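PDB 2XYK: 2-ON-2 hemoglobin from Agrobacterium tumefaciens, which binds heme b and probably carries or otherwise handles oxygen at the heme iron. Local coordinates for residues R24-C38 with E89-E103. Residues are numbered along the deposited sequence; the frame is centred on the assembly and turned at random.
Sequences RFYELMDTLPEAARC and ERDEWLLCFRRAMDE. With HEM (protoporphyrin IX containing Fe), chain C.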
loop_
_atom_site.group_PDB
_atom_site.type_symbol
_atom_site.label_atom_id
_atom_site.label_comp_id
_atom_site.label_asym_id
_atom_site.label_seq_id
_atom_site.Cartn_x
_atom_site.Cartn_y
_atom_site.Cartn_z
ATOM N N ARG A 24 3.515 9.383 1.366
ATOM C CA ARG A 24 2.281 10.113 1.626
ATOM C C ARG A 24 1.263 9.264 2.405
ATOM O O ARG A 24 0.504 9.803 3.201
ATOM C CB ARG A 24 1.657 10.617 0.307
ATOM C CG ARG A 24 0.405 11.511 0.488
ATOM C CD ARG A 24 0.749 12.775 1.343
ATOM N NE ARG A 24 -0.389 13.695 1.485
ATOM C CZ ARG A 24 -0.571 14.550 2.493
ATOM N NH1 ARG A 24 0.288 14.602 3.503
ATOM N NH2 ARG A 24 -1.639 15.345 2.498
ATOM N N PHE A 25 1.224 7.953 2.133
ATOM C CA PHE A 25 0.334 7.009 2.846
ATOM C C PHE A 25 0.556 6.989 4.364
ATOM O O PHE A 25 -0.391 7.127 5.125
ATOM C CB PHE A 25 0.518 5.595 2.283
ATOM C CG PHE A 25 -0.278 4.531 3.002
ATOM C CD1 PHE A 25 -1.673 4.527 2.955
ATOM C CD2 PHE A 25 0.376 3.499 3.688
ATOM C CE1 PHE A 25 -2.421 3.523 3.613
ATOM C CE2 PHE A 25 -0.363 2.501 4.351
ATOM C CZ PHE A 25 -1.763 2.518 4.303
ATOM N N TYR A 26 1.808 6.800 4.793
ATOM C CA TYR A 26 2.147 6.746 6.224
ATOM C C TYR A 26 2.031 8.135 6.873
ATOM O O TYR A 26 1.637 8.237 8.024
ATOM C CB TYR A 26 3.522 6.083 6.463
ATOM C CG TYR A 26 3.441 4.593 6.187
ATOM C CD1 TYR A 26 2.802 3.750 7.066
ATOM C CD2 TYR A 26 3.924 4.054 4.997
ATOM C CE1 TYR A 26 2.663 2.401 6.796
ATOM C CE2 TYR A 26 3.817 2.705 4.728
ATOM C CZ TYR A 26 3.175 1.889 5.623
ATOM O OH TYR A 26 3.052 0.554 5.355
ATOM N N GLU A 27 2.335 9.189 6.113
ATOM C CA GLU A 27 2.104 10.575 6.567
ATOM C C GLU A 27 0.629 10.835 6.891
ATOM O O GLU A 27 0.293 11.283 8.000
ATOM C CB GLU A 27 2.572 11.544 5.485
ATOM C CG GLU A 27 2.635 12.999 5.894
ATOM C CD GLU A 27 2.970 13.917 4.695
ATOM O OE1 GLU A 27 2.920 13.443 3.533
ATOM O OE2 GLU A 27 3.282 15.117 4.923
ATOM N N LEU A 28 -0.257 10.549 5.932
ATOM C CA LEU A 28 -1.699 10.663 6.200
ATOM C C LEU A 28 -2.120 9.782 7.393
ATOM O O LEU A 28 -2.939 10.185 8.202
ATOM C CB LEU A 28 -2.533 10.342 4.948
ATOM C CG LEU A 28 -2.444 11.360 3.790
ATOM C CD1 LEU A 28 -3.126 10.812 2.552
ATOM C CD2 LEU A 28 -3.008 12.765 4.167
ATOM N N MET A 29 -1.529 8.593 7.510
ATOM C CA MET A 29 -1.893 7.659 8.578
ATOM C C MET A 29 -1.480 8.217 9.941
ATOM O O MET A 29 -2.169 8.029 10.929
ATOM C CB MET A 29 -1.265 6.281 8.343
ATOM C CG MET A 29 -1.858 5.209 9.254
ATOM S SD MET A 29 -0.847 3.743 9.401
ATOM C CE MET A 29 -0.863 3.179 7.701
ATOM N N ASP A 30 -0.361 8.939 9.949
ATOM C CA ASP A 30 0.205 9.534 11.146
ATOM C C ASP A 30 -0.419 10.887 11.536
ATOM O O ASP A 30 -0.285 11.315 12.688
ATOM C CB ASP A 30 1.726 9.665 10.978
ATOM C CG ASP A 30 2.458 9.672 12.316
ATOM O OD1 ASP A 30 1.965 9.048 13.291
ATOM O OD2 ASP A 30 3.522 10.316 12.399
ATOM N N THR A 31 -1.076 11.562 10.583
ATOM C CA THR A 31 -1.499 12.954 10.788
ATOM C C THR A 31 -3.004 13.173 10.749
ATOM O O THR A 31 -3.481 14.135 11.345
ATOM C CB THR A 31 -0.808 13.987 9.823
ATOM O OG1 THR A 31 -1.215 13.741 8.482
ATOM C CG2 THR A 31 0.719 13.937 9.924
ATOM N N LEU A 32 -3.742 12.287 10.066
ATOM C CA LEU A 32 -5.204 12.381 10.034
ATOM C C LEU A 32 -5.816 11.787 11.294
ATOM O O LEU A 32 -5.546 10.620 11.625
ATOM C CB LEU A 32 -5.802 11.662 8.819
ATOM C CG LEU A 32 -5.530 12.134 7.383
ATOM C CD1 LEU A 32 -6.293 11.243 6.428
ATOM C CD2 LEU A 32 -5.911 13.613 7.150
ATOM N N PRO A 33 -6.635 12.588 12.014
ATOM C CA PRO A 33 -7.371 12.057 13.176
ATOM C C PRO A 33 -8.349 10.914 12.810
ATOM O O PRO A 33 -8.587 10.014 13.627
ATOM C CB PRO A 33 -8.138 13.280 13.711
ATOM C CG PRO A 33 -7.452 14.488 13.099
ATOM C CD PRO A 33 -6.874 14.033 11.796
ATOM N N GLU A 34 -8.901 10.944 11.601
ATOM C CA GLU A 34 -9.790 9.884 11.145
ATOM C C GLU A 34 -9.089 8.535 10.900
ATOM O O GLU A 34 -9.755 7.548 10.685
ATOM C CB GLU A 34 -10.606 10.304 9.895
ATOM C CG GLU A 34 -9.877 11.146 8.839
ATOM C CD GLU A 34 -9.654 12.603 9.275
ATOM O OE1 GLU A 34 -10.444 13.160 10.077
ATOM O OE2 GLU A 34 -8.675 13.190 8.819
ATOM N N ALA A 35 -7.751 8.514 10.904
ATOM C CA ALA A 35 -6.993 7.295 10.655
ATOM C C ALA A 35 -6.361 6.759 11.933
ATOM O O ALA A 35 -5.535 5.841 11.891
ATOM C CB ALA A 35 -5.942 7.521 9.554
ATOM N N ALA A 36 -6.813 7.290 13.069
ATOM C CA ALA A 36 -6.265 6.953 14.393
ATOM C C ALA A 36 -6.304 5.453 14.771
ATOM O O ALA A 36 -5.335 4.904 15.359
ATOM C CB ALA A 36 -6.942 7.810 15.479
ATOM N N ARG A 37 -7.408 4.780 14.444
ATOM C CA ARG A 37 -7.473 3.318 14.663
ATOM C C ARG A 37 -6.412 2.556 13.882
ATOM O O ARG A 37 -5.725 1.706 14.459
ATOM C CB ARG A 37 -8.879 2.752 14.368
ATOM C CG ARG A 37 -9.833 2.799 15.577
ATOM C CD ARG A 37 -10.047 4.212 16.046
ATOM N NE ARG A 37 -10.311 5.127 14.921
ATOM C CZ ARG A 37 -10.613 6.416 15.050
ATOM N NH1 ARG A 37 -10.668 6.970 16.255
ATOM N NH2 ARG A 37 -10.851 7.162 13.979
ATOM N N CYS A 38 -6.289 2.841 12.579
ATOM C CA CYS A 38 -5.274 2.188 11.739
ATOM C C CYS A 38 -3.867 2.554 12.249
ATOM O O CYS A 38 -2.975 1.708 12.308
ATOM C CB CYS A 38 -5.430 2.583 10.263
ATOM S SG CYS A 38 -4.198 1.879 9.148
ATOM N N GLU A 89 -10.027 -0.349 11.262
ATOM C CA GLU A 89 -8.621 -0.355 10.859
ATOM C C GLU A 89 -8.602 -0.492 9.362
ATOM O O GLU A 89 -7.845 0.198 8.689
ATOM C CB GLU A 89 -7.815 -1.491 11.540
ATOM C CG GLU A 89 -7.592 -1.270 13.039
ATOM C CD GLU A 89 -8.877 -1.423 13.882
ATOM O OE1 GLU A 89 -9.745 -2.203 13.480
ATOM O OE2 GLU A 89 -9.020 -0.761 14.939
ATOM N N ARG A 90 -9.474 -1.364 8.856
ATOM C CA ARG A 90 -9.611 -1.610 7.429
ATOM C C ARG A 90 -9.994 -0.361 6.624
ATOM O O ARG A 90 -9.319 -0.054 5.650
ATOM C CB ARG A 90 -10.586 -2.756 7.170
ATOM C CG ARG A 90 -10.984 -2.971 5.688
ATOM C CD ARG A 90 -12.382 -3.664 5.656
ATOM N NE ARG A 90 -13.491 -2.708 5.849
ATOM C CZ ARG A 90 -14.696 -3.024 6.322
ATOM N NH1 ARG A 90 -14.969 -4.266 6.686
ATOM N NH2 ARG A 90 -15.637 -2.088 6.426
ATOM N N ASP A 91 -11.081 0.325 6.997
ATOM C CA ASP A 91 -11.555 1.468 6.197
ATOM C C ASP A 91 -10.627 2.683 6.306
ATOM O O ASP A 91 -10.553 3.505 5.382
ATOM C CB ASP A 91 -12.967 1.885 6.604
ATOM C CG ASP A 91 -14.000 0.819 6.306
ATOM O OD1 ASP A 91 -13.746 -0.078 5.456
ATOM O OD2 ASP A 91 -15.065 0.875 6.942
ATOM N N GLU A 92 -9.938 2.806 7.441
ATOM C CA GLU A 92 -8.983 3.902 7.672
ATOM C C GLU A 92 -7.672 3.721 6.914
ATOM O O GLU A 92 -7.057 4.713 6.500
ATOM C CB GLU A 92 -8.724 4.090 9.169
ATOM C CG GLU A 92 -9.948 4.646 9.913
ATOM C CD GLU A 92 -9.718 4.762 11.425
ATOM O OE1 GLU A 92 -8.569 4.625 11.882
ATOM O OE2 GLU A 92 -10.689 5.008 12.140
ATOM N N TRP A 93 -7.255 2.463 6.724
ATOM C CA TRP A 93 -6.144 2.100 5.829
ATOM C C TRP A 93 -6.545 2.487 4.384
ATOM O O TRP A 93 -5.821 3.155 3.653
ATOM C CB TRP A 93 -5.895 0.559 5.944
ATOM C CG TRP A 93 -4.630 0.041 5.263
ATOM C CD1 TRP A 93 -3.433 -0.293 5.869
ATOM C CD2 TRP A 93 -4.434 -0.175 3.849
ATOM N NE1 TRP A 93 -2.520 -0.723 4.910
ATOM C CE2 TRP A 93 -3.117 -0.670 3.674
ATOM C CE3 TRP A 93 -5.253 -0.011 2.714
ATOM C CZ2 TRP A 93 -2.603 -0.988 2.413
ATOM C CZ3 TRP A 93 -4.735 -0.318 1.452
ATOM C CH2 TRP A 93 -3.432 -0.814 1.316
ATOM N N LEU A 94 -7.737 2.086 3.985
ATOM C CA LEU A 94 -8.254 2.392 2.643
ATOM C C LEU A 94 -8.430 3.898 2.425
ATOM O O LEU A 94 -8.173 4.411 1.335
ATOM C CB LEU A 94 -9.575 1.643 2.406
ATOM C CG LEU A 94 -9.436 0.125 2.202
ATOM C CD1 LEU A 94 -10.811 -0.539 2.371
ATOM C CD2 LEU A 94 -8.806 -0.171 0.777
ATOM N N LEU A 95 -8.862 4.606 3.469
ATOM C CA LEU A 95 -8.925 6.069 3.404
ATOM C C LEU A 95 -7.584 6.674 3.003
ATOM O O LEU A 95 -7.525 7.500 2.076
ATOM C CB LEU A 95 -9.392 6.656 4.743
ATOM C CG LEU A 95 -9.281 8.174 4.924
ATOM C CD1 LEU A 95 -10.387 8.885 4.113
ATOM C CD2 LEU A 95 -9.376 8.524 6.367
ATOM N N CYS A 96 -6.521 6.286 3.705
ATOM C CA CYS A 96 -5.177 6.860 3.497
ATOM C C CYS A 96 -4.577 6.412 2.162
ATOM O O CYS A 96 -3.961 7.208 1.449
ATOM C CB CYS A 96 -4.232 6.535 4.680
ATOM S SG CYS A 96 -4.849 7.069 6.348
ATOM N N PHE A 97 -4.761 5.145 1.807
ATOM C CA PHE A 97 -4.230 4.647 0.524
ATOM C C PHE A 97 -4.909 5.334 -0.665
ATOM O O PHE A 97 -4.237 5.660 -1.626
ATOM C CB PHE A 97 -4.330 3.119 0.382
ATOM C CG PHE A 97 -3.514 2.570 -0.771
ATOM C CD1 PHE A 97 -2.139 2.342 -0.624
ATOM C CD2 PHE A 97 -4.107 2.320 -2.014
ATOM C CE1 PHE A 97 -1.373 1.859 -1.705
ATOM C CE2 PHE A 97 -3.352 1.829 -3.088
ATOM C CZ PHE A 97 -1.990 1.604 -2.937
ATOM N N ARG A 98 -6.228 5.534 -0.592
ATOM C CA ARG A 98 -6.960 6.232 -1.658
ATOM C C ARG A 98 -6.445 7.645 -1.850
ATOM O O ARG A 98 -6.138 8.038 -2.970
ATOM C CB ARG A 98 -8.462 6.273 -1.365
ATOM C CG ARG A 98 -9.343 6.602 -2.599
ATOM C CD ARG A 98 -10.802 6.240 -2.293
ATOM N NE ARG A 98 -11.770 7.069 -3.015
ATOM N N ARG A 99 -6.357 8.403 -0.754
ATOM C CA ARG A 99 -5.884 9.783 -0.803
ATOM C C ARG A 99 -4.425 9.895 -1.225
ATOM O O ARG A 99 -4.066 10.836 -1.939
ATOM C CB ARG A 99 -6.070 10.491 0.551
ATOM C CG ARG A 99 -5.840 11.984 0.466
ATOM C CD ARG A 99 -6.529 12.783 1.568
ATOM N NE ARG A 99 -5.836 14.064 1.723
ATOM C CZ ARG A 99 -6.020 14.928 2.727
ATOM N NH1 ARG A 99 -6.889 14.676 3.710
ATOM N NH2 ARG A 99 -5.313 16.056 2.754
ATOM N N ALA A 100 -3.590 8.968 -0.750
ATOM C CA ALA A 100 -2.194 8.946 -1.157
ATOM C C ALA A 100 -2.057 8.712 -2.660
ATOM O O ALA A 100 -1.237 9.374 -3.306
ATOM C CB ALA A 100 -1.380 7.921 -0.338
ATOM N N MET A 101 -2.862 7.796 -3.206
ATOM C CA MET A 101 -2.905 7.522 -4.666
ATOM C C MET A 101 -3.366 8.733 -5.453
ATOM O O MET A 101 -2.748 9.106 -6.452
ATOM C CB MET A 101 -3.911 6.419 -5.017
ATOM C CG MET A 101 -3.516 5.020 -4.742
ATOM S SD MET A 101 -4.618 3.961 -5.720
ATOM C CE MET A 101 -3.640 3.905 -7.181
ATOM N N ASP A 102 -4.485 9.310 -5.017
ATOM C CA ASP A 102 -5.106 10.469 -5.713
ATOM C C ASP A 102 -4.092 11.596 -5.794
ATOM O O ASP A 102 -4.040 12.307 -6.793
ATOM C CB ASP A 102 -6.394 10.964 -4.995
ATOM C CG ASP A 102 -7.601 10.006 -5.172
ATOM O OD1 ASP A 102 -7.579 9.141 -6.079
ATOM O OD2 ASP A 102 -8.587 10.117 -4.389
ATOM N N GLU A 103 -3.272 11.753 -4.743
ATOM C CA GLU A 103 -2.309 12.849 -4.699
ATOM C C GLU A 103 -0.994 12.598 -5.447
ATOM O O GLU A 103 -0.269 13.546 -5.730
ATOM C CB GLU A 103 -2.034 13.272 -3.242
ATOM C CG GLU A 103 -3.111 14.187 -2.648
ATOM C CD GLU A 103 -3.040 14.252 -1.112
ATOM O OE1 GLU A 103 -1.930 14.037 -0.552
ATOM O OE2 GLU A 103 -4.096 14.513 -0.482
HETATM C CHA HEM C . 2.261 -4.788 7.250
HETATM C CHB HEM C . -2.090 -2.982 8.678
HETATM C CHC HEM C . -3.822 -4.000 4.225
HETATM C CHD HEM C . 0.697 -4.635 2.622
HETATM C C1A HEM C . 1.225 -4.286 8.030
HETATM C C2A HEM C . 1.260 -4.073 9.466
HETATM C C3A HEM C . 0.076 -3.590 9.862
HETATM C C4A HEM C . -0.771 -3.455 8.689
HETATM C CMA HEM C . -0.393 -3.205 11.303
HETATM C CAA HEM C . 2.504 -4.383 10.335
HETATM C CBA HEM C . 3.508 -3.221 10.133
HETATM C CGA HEM C . 4.977 -3.588 10.347
HETATM O O1A HEM C . 5.373 -4.786 10.452
HETATM O O2A HEM C . 5.802 -2.644 10.401
HETATM C C1B HEM C . -2.971 -3.125 7.616
HETATM C C2B HEM C . -4.401 -2.832 7.578
HETATM C C3B HEM C . -4.852 -3.123 6.336
HETATM C C4B HEM C . -3.732 -3.602 5.552
HETATM C CMB HEM C . -5.256 -2.276 8.729
HETATM C CAB HEM C . -6.290 -3.002 5.763
HETATM C CBB HEM C . -7.233 -3.882 6.111
HETATM C C1C HEM C . -2.763 -4.218 3.388
HETATM C C2C HEM C . -2.840 -4.398 1.963
HETATM C C3C HEM C . -1.594 -4.563 1.496
HETATM C C4C HEM C . -0.689 -4.502 2.636
HETATM C CMC HEM C . -4.187 -4.382 1.201
HETATM C CAC HEM C . -1.181 -4.799 0.015
HETATM C CBC HEM C . -1.567 -3.934 -0.950
HETATM C C1D HEM C . 1.547 -4.832 3.695
HETATM C C2D HEM C . 2.931 -5.281 3.633
HETATM C C3D HEM C . 3.411 -5.331 5.074
HETATM C C4D HEM C . 2.285 -4.912 5.872
HETATM C CMD HEM C . 3.742 -5.624 2.360
HETATM C CAD HEM C . 4.812 -5.750 5.585
HETATM C CBD HEM C . 4.678 -7.261 5.808
HETATM C CGD HEM C . 5.899 -7.833 6.495
HETATM O O1D HEM C . 6.016 -7.734 7.746
HETATM O O2D HEM C . 6.750 -8.377 5.764
HETATM N NA HEM C . -0.025 -3.898 7.586
HETATM N NB HEM C . -2.606 -3.573 6.355
HETATM N NC HEM C . -1.448 -4.295 3.774
HETATM N ND HEM C . 1.220 -4.622 5.022
HETATM FE FE HEM C . -0.706 -4.131 5.667
HETATM O O HOH W 1 -6.921 0.298 16.488
HETATM O O HOH W 2 -0.235 -2.301 5.253
#
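Phe25 drives its ring edge onto the indole of Trp93, with CZ of Phe25 3.4 Å from NE1 of Trp93 and the planes at 65°, a T-shaped pair. With its CG anti to the backbone N (chi1 176°), the phenyl ring reaches in among Trp93, Cys96, Phe97 and Ala100 as a knob into a hole, and Phe97 in turn directs its own edge at the Phe25 face. The opposite face of Trp93 lies on the heme, where its NE1 stands 3.2 Å from C4B of the porphyrin. Trp93 NE1 also donates to the iron-bound water, whose O lies 2.8 Å from NE1. The indole is thus clamped between phenyl and porphyrin, consistent with the helix contact holding its N-H toward that water. Packing continues through Cys96, whose SG comes within 3.4 Å of Ala35 CB.

Toward solvent, charge takes over from close packing. Glu103 is shared by two arginines: its OE1 receives Arg24 NE at 2.6 Å, almost in the guanidinium plane, while Arg99 NE donates to OE2. Leu28 CD2 covers a face of each guanidinium, and the shared carboxylate, with Glu27 on Arg24, probably offsets the closeness of the two cations. At the other end, Glu92 extends beyond CG to the start of helix 36-41; OE2 is gripped side-on by NE and NH2 of Arg37, and OE1 accepts from Cys38 N at 3.0 Å. Farther out, a water bridges Arg37 O and Glu89 OE2, whose partner oxygen OE1 is held by Gly86 N.

Segments 24-31 and 89-103, of helices 14-31 and 87-104, have axes 8.5 Å apart at closest approach and N-to-C directions at 132°; they illustrate how a globin can couple interhelical packing to its heme pocket, here with the distal tryptophan characteristic of group II 2-on-2 hemoglobins.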